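Local coordinates for protein glycosyltransferase (Streptomyces halstedii, PDB 3WAD) that belongs to the GT-B glycosyltransferases, enzymes built from two Rossmann-like domains that face each other across a cleft, at residues B[76-84]-B[91-99]; B[13-21]-B[225-233]. All coordinates share one frame; numbering follows the deposited sequence.

Contact 1: residues B[76-84]-B[91-99]; sequences ALTLNETRP and YIHDVFAQY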
# COMPACT_ATOMS: atom_id res chain seq x y z
N ALA B 76 29.60 -25.75 2.79
CA ALA B 76 30.47 -25.83 3.97
C ALA B 76 29.87 -24.94 5.07
O ALA B 76 29.38 -25.45 6.08
CB ALA B 76 31.96 -25.41 3.62
N LEU B 77 29.86 -23.63 4.84
CA LEU B 77 29.54 -22.69 5.91
C LEU B 77 28.12 -22.18 5.78
O LEU B 77 27.88 -21.22 5.05
CB LEU B 77 30.55 -21.52 5.97
CG LEU B 77 32.04 -21.85 6.12
CD1 LEU B 77 32.88 -20.59 6.03
CD2 LEU B 77 32.33 -22.62 7.38
N THR B 78 27.19 -22.78 6.49
CA THR B 78 25.81 -22.29 6.45
C THR B 78 25.26 -21.77 7.77
O THR B 78 25.73 -22.11 8.87
CB THR B 78 24.84 -23.35 5.96
OG1 THR B 78 24.81 -24.41 6.91
CG2 THR B 78 25.32 -23.93 4.65
N LEU B 79 24.19 -20.99 7.61
CA LEU B 79 23.60 -20.29 8.67
C LEU B 79 22.45 -21.11 9.23
O LEU B 79 21.96 -20.84 10.33
CB LEU B 79 23.17 -18.94 8.11
CG LEU B 79 23.14 -17.68 8.94
CD1 LEU B 79 24.18 -17.63 10.08
CD2 LEU B 79 23.22 -16.46 8.02
N ASN B 80 21.98 -22.11 8.51
CA ASN B 80 20.98 -22.93 9.11
C ASN B 80 21.51 -24.13 9.95
O ASN B 80 20.74 -25.01 10.29
CB ASN B 80 20.01 -23.40 8.05
CG ASN B 80 20.66 -24.35 7.07
OD1 ASN B 80 21.83 -24.74 7.21
ND2 ASN B 80 19.91 -24.74 6.07
N GLU B 81 22.80 -24.17 10.25
CA GLU B 81 23.37 -25.33 10.93
C GLU B 81 22.84 -25.34 12.39
O GLU B 81 23.05 -24.36 13.14
CB GLU B 81 24.91 -25.20 10.94
CG GLU B 81 25.63 -26.33 11.69
CD GLU B 81 25.24 -27.68 11.12
OE1 GLU B 81 25.60 -27.96 9.99
OE2 GLU B 81 24.54 -28.45 11.77
N THR B 82 22.22 -26.44 12.83
CA THR B 82 21.81 -26.50 14.24
C THR B 82 22.38 -27.72 15.03
O THR B 82 22.12 -27.84 16.24
CB THR B 82 20.30 -26.49 14.43
OG1 THR B 82 19.76 -27.69 13.88
CG2 THR B 82 19.62 -25.28 13.75
N ARG B 83 23.17 -28.59 14.39
CA ARG B 83 23.85 -29.65 15.15
C ARG B 83 24.85 -29.07 16.17
O ARG B 83 25.80 -28.38 15.81
CB ARG B 83 24.55 -30.64 14.19
CG ARG B 83 23.50 -31.50 13.39
CD ARG B 83 24.11 -32.19 12.21
NE ARG B 83 24.67 -31.21 11.28
CZ ARG B 83 25.37 -31.53 10.19
NH1 ARG B 83 25.63 -32.83 9.87
NH2 ARG B 83 25.83 -30.57 9.40
N PRO B 84 24.64 -29.36 17.47
CA PRO B 84 25.50 -28.74 18.50
C PRO B 84 27.00 -28.97 18.25
O PRO B 84 27.81 -28.04 18.47
CB PRO B 84 25.02 -29.40 19.81
CG PRO B 84 23.58 -29.80 19.53
CD PRO B 84 23.64 -30.27 18.03
N TYR B 91 33.78 -22.53 13.73
CA TYR B 91 32.74 -22.58 12.70
C TYR B 91 31.93 -21.29 12.59
O TYR B 91 31.75 -20.77 11.51
CB TYR B 91 31.77 -23.72 12.98
CG TYR B 91 30.64 -23.84 11.93
CD1 TYR B 91 30.88 -24.38 10.67
CD2 TYR B 91 29.37 -23.38 12.21
CE1 TYR B 91 29.84 -24.51 9.71
CE2 TYR B 91 28.32 -23.50 11.29
CZ TYR B 91 28.56 -24.06 10.04
OH TYR B 91 27.53 -24.15 9.14
N ILE B 92 31.42 -20.79 13.72
CA ILE B 92 30.59 -19.57 13.72
C ILE B 92 31.43 -18.32 13.30
O ILE B 92 31.00 -17.47 12.46
CB ILE B 92 29.92 -19.43 15.07
CG1 ILE B 92 28.96 -20.59 15.21
CG2 ILE B 92 29.17 -18.06 15.19
CD1 ILE B 92 28.26 -20.60 16.54
N HIS B 93 32.65 -18.26 13.81
CA HIS B 93 33.65 -17.33 13.33
C HIS B 93 33.75 -17.30 11.80
O HIS B 93 33.73 -16.21 11.16
CB HIS B 93 35.00 -17.68 13.93
CG HIS B 93 36.11 -16.85 13.40
ND1 HIS B 93 36.66 -17.06 12.16
CD2 HIS B 93 36.76 -15.78 13.92
CE1 HIS B 93 37.60 -16.17 11.93
NE2 HIS B 93 37.69 -15.38 12.98
N ASP B 94 33.90 -18.48 11.20
CA ASP B 94 34.06 -18.54 9.76
C ASP B 94 32.75 -18.26 9.02
O ASP B 94 32.80 -17.71 7.96
CB ASP B 94 34.69 -19.83 9.26
CG ASP B 94 36.09 -20.10 9.85
OD1 ASP B 94 36.79 -19.15 10.33
OD2 ASP B 94 36.51 -21.30 9.80
N VAL B 95 31.62 -18.66 9.59
CA VAL B 95 30.36 -18.27 9.01
C VAL B 95 30.33 -16.69 8.96
O VAL B 95 30.02 -16.11 7.92
CB VAL B 95 29.13 -18.85 9.76
CG1 VAL B 95 27.92 -18.24 9.26
CG2 VAL B 95 28.99 -20.41 9.48
N PHE B 96 30.71 -16.06 10.07
CA PHE B 96 30.70 -14.62 10.17
C PHE B 96 31.64 -13.94 9.19
O PHE B 96 31.26 -12.92 8.57
CB PHE B 96 30.93 -14.12 11.60
CG PHE B 96 29.78 -14.35 12.50
CD1 PHE B 96 28.52 -14.54 12.00
CD2 PHE B 96 29.96 -14.35 13.89
CE1 PHE B 96 27.45 -14.75 12.83
CE2 PHE B 96 28.86 -14.53 14.73
CZ PHE B 96 27.64 -14.76 14.22
N ALA B 97 32.83 -14.48 9.06
CA ALA B 97 33.79 -13.98 8.06
C ALA B 97 33.23 -14.06 6.65
O ALA B 97 33.36 -13.09 5.91
CB ALA B 97 35.13 -14.67 8.19
N GLN B 98 32.58 -15.17 6.30
CA GLN B 98 32.05 -15.31 4.94
C GLN B 98 30.81 -14.46 4.67
O GLN B 98 30.75 -13.80 3.66
CB GLN B 98 31.69 -16.77 4.65
CG GLN B 98 31.09 -17.01 3.25
CD GLN B 98 30.58 -18.47 3.14
OE1 GLN B 98 31.32 -19.34 2.71
NE2 GLN B 98 29.35 -18.73 3.59
N TYR B 99 29.85 -14.46 5.58
CA TYR B 99 28.65 -13.74 5.35
C TYR B 99 28.81 -12.23 5.52
O TYR B 99 28.04 -11.46 4.96
CB TYR B 99 27.61 -14.22 6.31
CG TYR B 99 26.92 -15.39 5.74
CD1 TYR B 99 27.26 -16.66 6.13
CD2 TYR B 99 25.95 -15.21 4.74
CE1 TYR B 99 26.62 -17.76 5.59
CE2 TYR B 99 25.31 -16.28 4.18
CZ TYR B 99 25.65 -17.55 4.61
OH TYR B 99 25.04 -18.63 4.06

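Contact 2: residues B[13-21]-B[225-233]; sequences HLYNMVPLA and RHLPFNGPA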
# COMPACT_ATOMS: atom_id res chain seq x y z
N HIS B 13 12.10 -9.98 0.17
CA HIS B 13 12.46 -9.29 1.41
C HIS B 13 11.75 -7.95 1.43
O HIS B 13 11.34 -7.52 2.50
CB HIS B 13 13.95 -9.10 1.53
CG HIS B 13 14.69 -10.35 1.89
ND1 HIS B 13 15.25 -10.52 3.14
CD2 HIS B 13 15.01 -11.47 1.16
CE1 HIS B 13 15.87 -11.70 3.17
NE2 HIS B 13 15.77 -12.27 1.97
N LEU B 14 11.54 -7.31 0.26
CA LEU B 14 10.63 -6.15 0.21
C LEU B 14 9.24 -6.44 0.70
O LEU B 14 8.80 -5.74 1.62
CB LEU B 14 10.59 -5.47 -1.16
CG LEU B 14 9.46 -4.43 -1.28
CD1 LEU B 14 9.56 -3.26 -0.25
CD2 LEU B 14 9.28 -3.93 -2.73
N TYR B 15 8.53 -7.43 0.11
CA TYR B 15 7.16 -7.77 0.52
C TYR B 15 7.01 -8.12 2.00
O TYR B 15 5.92 -7.95 2.59
CB TYR B 15 6.68 -9.01 -0.25
CG TYR B 15 6.42 -8.74 -1.70
CD1 TYR B 15 6.70 -7.48 -2.28
CD2 TYR B 15 5.85 -9.75 -2.48
CE1 TYR B 15 6.42 -7.24 -3.61
CE2 TYR B 15 5.60 -9.54 -3.80
CZ TYR B 15 5.87 -8.30 -4.36
OH TYR B 15 5.57 -8.16 -5.69
N ASN B 16 8.07 -8.67 2.57
CA ASN B 16 8.08 -9.00 3.99
C ASN B 16 7.71 -7.73 4.88
O ASN B 16 7.04 -7.85 5.93
CB ASN B 16 9.48 -9.55 4.34
CG ASN B 16 9.64 -9.89 5.83
OD1 ASN B 16 10.44 -9.27 6.56
ND2 ASN B 16 8.89 -10.86 6.27
N MET B 17 8.16 -6.55 4.45
CA MET B 17 7.94 -5.30 5.21
C MET B 17 6.92 -4.34 4.64
O MET B 17 6.71 -3.26 5.18
CB MET B 17 9.24 -4.60 5.49
CG MET B 17 10.15 -4.37 4.34
SD MET B 17 11.82 -3.75 4.93
CE MET B 17 11.33 -2.43 4.10
N VAL B 18 6.20 -4.77 3.61
CA VAL B 18 5.24 -3.89 2.99
C VAL B 18 4.02 -3.55 3.87
O VAL B 18 3.66 -2.41 3.95
CB VAL B 18 4.81 -4.40 1.57
CG1 VAL B 18 3.39 -3.90 1.12
CG2 VAL B 18 5.88 -4.00 0.53
N PRO B 19 3.36 -4.55 4.46
CA PRO B 19 2.22 -4.33 5.36
C PRO B 19 2.67 -3.42 6.55
O PRO B 19 2.00 -2.44 6.83
CB PRO B 19 1.85 -5.76 5.79
CG PRO B 19 2.26 -6.61 4.48
CD PRO B 19 3.61 -6.00 4.24
N LEU B 20 3.87 -3.63 7.08
CA LEU B 20 4.37 -2.72 8.17
C LEU B 20 4.60 -1.25 7.68
O LEU B 20 4.16 -0.30 8.32
CB LEU B 20 5.65 -3.28 8.80
CG LEU B 20 6.15 -2.38 9.95
CD1 LEU B 20 5.10 -2.28 11.05
CD2 LEU B 20 7.46 -2.72 10.50
N ALA B 21 5.29 -1.06 6.56
CA ALA B 21 5.25 0.23 5.89
C ALA B 21 3.90 0.86 5.77
O ALA B 21 3.72 2.06 6.14
CB ALA B 21 5.96 0.21 4.54
N ARG B 225 1.46 -10.11 14.53
CA ARG B 225 0.59 -10.90 13.68
C ARG B 225 0.98 -10.54 12.21
O ARG B 225 0.30 -9.76 11.53
CB ARG B 225 -0.86 -10.52 13.97
CG ARG B 225 -1.89 -11.44 13.27
CD ARG B 225 -3.28 -11.13 13.69
NE ARG B 225 -3.64 -9.75 13.27
CZ ARG B 225 -4.58 -9.00 13.82
NH1 ARG B 225 -5.26 -9.44 14.88
NH2 ARG B 225 -4.82 -7.78 13.35
N HIS B 226 2.03 -11.19 11.74
CA HIS B 226 2.63 -10.92 10.45
C HIS B 226 1.66 -11.03 9.31
O HIS B 226 1.04 -12.05 9.10
CB HIS B 226 3.85 -11.84 10.23
CG HIS B 226 4.62 -11.54 8.98
ND1 HIS B 226 4.95 -10.26 8.59
CD2 HIS B 226 5.10 -12.38 8.02
CE1 HIS B 226 5.65 -10.32 7.47
NE2 HIS B 226 5.75 -11.59 7.10
N LEU B 227 1.52 -9.95 8.57
CA LEU B 227 0.66 -9.98 7.39
C LEU B 227 1.54 -10.36 6.10
O LEU B 227 2.56 -9.69 5.82
CB LEU B 227 -0.18 -8.69 7.25
CG LEU B 227 -1.45 -8.74 6.38
CD1 LEU B 227 -2.13 -7.41 6.50
CD2 LEU B 227 -0.98 -8.87 4.89
N PRO B 228 1.22 -11.51 5.44
CA PRO B 228 1.94 -12.00 4.23
C PRO B 228 1.50 -11.23 3.04
O PRO B 228 0.37 -11.36 2.62
CB PRO B 228 1.51 -13.47 4.11
CG PRO B 228 0.38 -13.69 4.96
CD PRO B 228 0.15 -12.42 5.85
N PHE B 229 2.33 -10.31 2.57
CA PHE B 229 1.96 -9.52 1.38
C PHE B 229 2.31 -10.39 0.18
O PHE B 229 3.51 -10.73 -0.03
CB PHE B 229 2.75 -8.19 1.30
CG PHE B 229 2.46 -7.38 0.04
CD1 PHE B 229 1.17 -7.01 -0.26
CD2 PHE B 229 3.49 -6.97 -0.81
CE1 PHE B 229 0.87 -6.26 -1.40
CE2 PHE B 229 3.22 -6.23 -1.96
CZ PHE B 229 1.88 -5.87 -2.27
N ASN B 230 1.31 -10.70 -0.62
CA ASN B 230 1.48 -11.53 -1.80
C ASN B 230 1.83 -10.82 -3.13
O ASN B 230 2.12 -11.49 -4.15
CB ASN B 230 0.30 -12.51 -1.91
CG ASN B 230 0.15 -13.35 -0.64
OD1 ASN B 230 1.17 -13.74 0.02
ND2 ASN B 230 -1.08 -13.54 -0.22
N GLY B 231 1.85 -9.48 -3.12
CA GLY B 231 2.27 -8.71 -4.31
C GLY B 231 1.02 -8.33 -5.07
O GLY B 231 -0.06 -8.70 -4.68
N PRO B 232 1.12 -7.51 -6.13
CA PRO B 232 -0.12 -7.19 -6.92
C PRO B 232 -1.03 -8.40 -7.31
O PRO B 232 -0.60 -9.51 -7.48
CB PRO B 232 0.44 -6.51 -8.17
CG PRO B 232 1.98 -7.08 -8.27
CD PRO B 232 2.36 -7.03 -6.79
N ALA B 233 -2.32 -8.21 -7.39
CA ALA B 233 -3.20 -9.34 -7.52
C ALA B 233 -4.44 -8.95 -8.26
O ALA B 233 -4.99 -7.89 -8.01
CB ALA B 233 -3.56 -9.95 -6.11
O HOH W 1 4.76 -9.58 4.11

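Contact 1: residues B[76-84]-B[91-99]
Tyr91 OH donates to Thr78 O over 2.7 Å, meeting a lone pair in the carbonyl plane, and so ties the loop 76-84 to the first turns of helix 89-106. The ring gets there because CG stands anti to the backbone N (chi1 180°), which swings the phenol off the helix toward the loop. Loop groups gather along its rim and hydroxyl: Ala76 O lies at the edge, Leu77 CD2 is 3.9 Å from Tyr91 CE1, and Glu81 CB comes to 3.3 Å from Tyr91 OH. Val95 CG2, of the helix itself, lies over one face. The Glu81 carboxylate turns away to Arg83, which grips it side-on through NE and NH2; OE2 accepts from Arg83 N as well as NE. One helical turn beyond Tyr91, Leu77 CD1 rests 3.5 Å from Asp94 O. Gln98 NE2 donates to Leu77 O at 3.2 Å, a bond noticeably bent at 139°. Two successive loop carbonyls are thus each held by a helix side chain, with leucine branches packing around them. Leu79 sets CD1 against Val95 CG1 and CD2 almost on the normal of the Tyr99 ring, 4.2 Å from its centroid, in a CH-pi contact. The contact packs the loop that follows strand 49-52 onto helix 89-106 in the N-terminal part, and Leu79 and Asn80 also touch Trp344 and Trp342 of the C-terminal half. Helix 156-168 presents Trp157 to Leu79 and Tyr99, while helix 179-188 packs on His93, Phe96 and Ala97.

Contact 2: residues B[13-21]-B[225-233]
Phe229 turns the CD2-CE2 edge of its ring onto one face of the Tyr15 ring in a T-shaped pair, with centroids 4.8 Å apart and planes at 73°; the closest carbons are Phe229 CD2 and Tyr15 CG, at 3.5 Å. The phenylalanine is sandwiched as well. Val18 CG1 lies over one of its faces, 3.7 Å from the centroid in a CH-pi contact, and Gly231 N sits above the middle of the opposite face. Having CG anti to the backbone N (chi1 176°) carries the Phe229 ring from the extended loop in against the start of helix 18-27. The Tyr15 phenol reaches on along the loop, bringing CE2 to 3.5 Å from Gly231 CA and the hydroxyl near Pro232 CD. Pro19 CG touches both Phe229 CB and Leu227 O, lying 3.4 Å from the oxygen, while Pro19 CB meets Leu227 CB. Farther along, Asn16 O lies in the plane of the His226 ring, beside CE1. The helices after the first strand of the N-terminal Rossmann-like sheet here meet the connection from strand 221-222 to strand 233-234, whose His226, Leu227 and Pro228 also touch helix 323-332. A second subunit closes in, with its Trp22 on Val18 and one of its strands pairing with Ala233. A water donates to Leu227 O (2.8 Å) and accepts from Phe229 N (3.0 Å); it lies close to Tyr15 O, but too close for a bridge to 13-21 to be certain. With ring, proline and valine packing carrying the contact, the association is probably mostly apolar.

Following strand 2-6, the chain enters the short helices that hold residues 13-21, the first half of contact 2. It then builds the edge of the N-terminal sheet at 49-52 and reaches loop 76-84, which folds against helix 89-106; contact 1 thereby closes a short local loop with six residues between its segments, tying the loop after that edge strand to the helix. The rest of the N-terminal sheet follows, ending at 221-222, before 225-233 returns to the first helices and closes contact 2 over 203 residues. Contact 1 thus lies wholly within that long excursion. Contact 2 ties the opening of the N-terminal domain to the segment leading toward the C-terminal sheet; the contact centres are 29 Å apart.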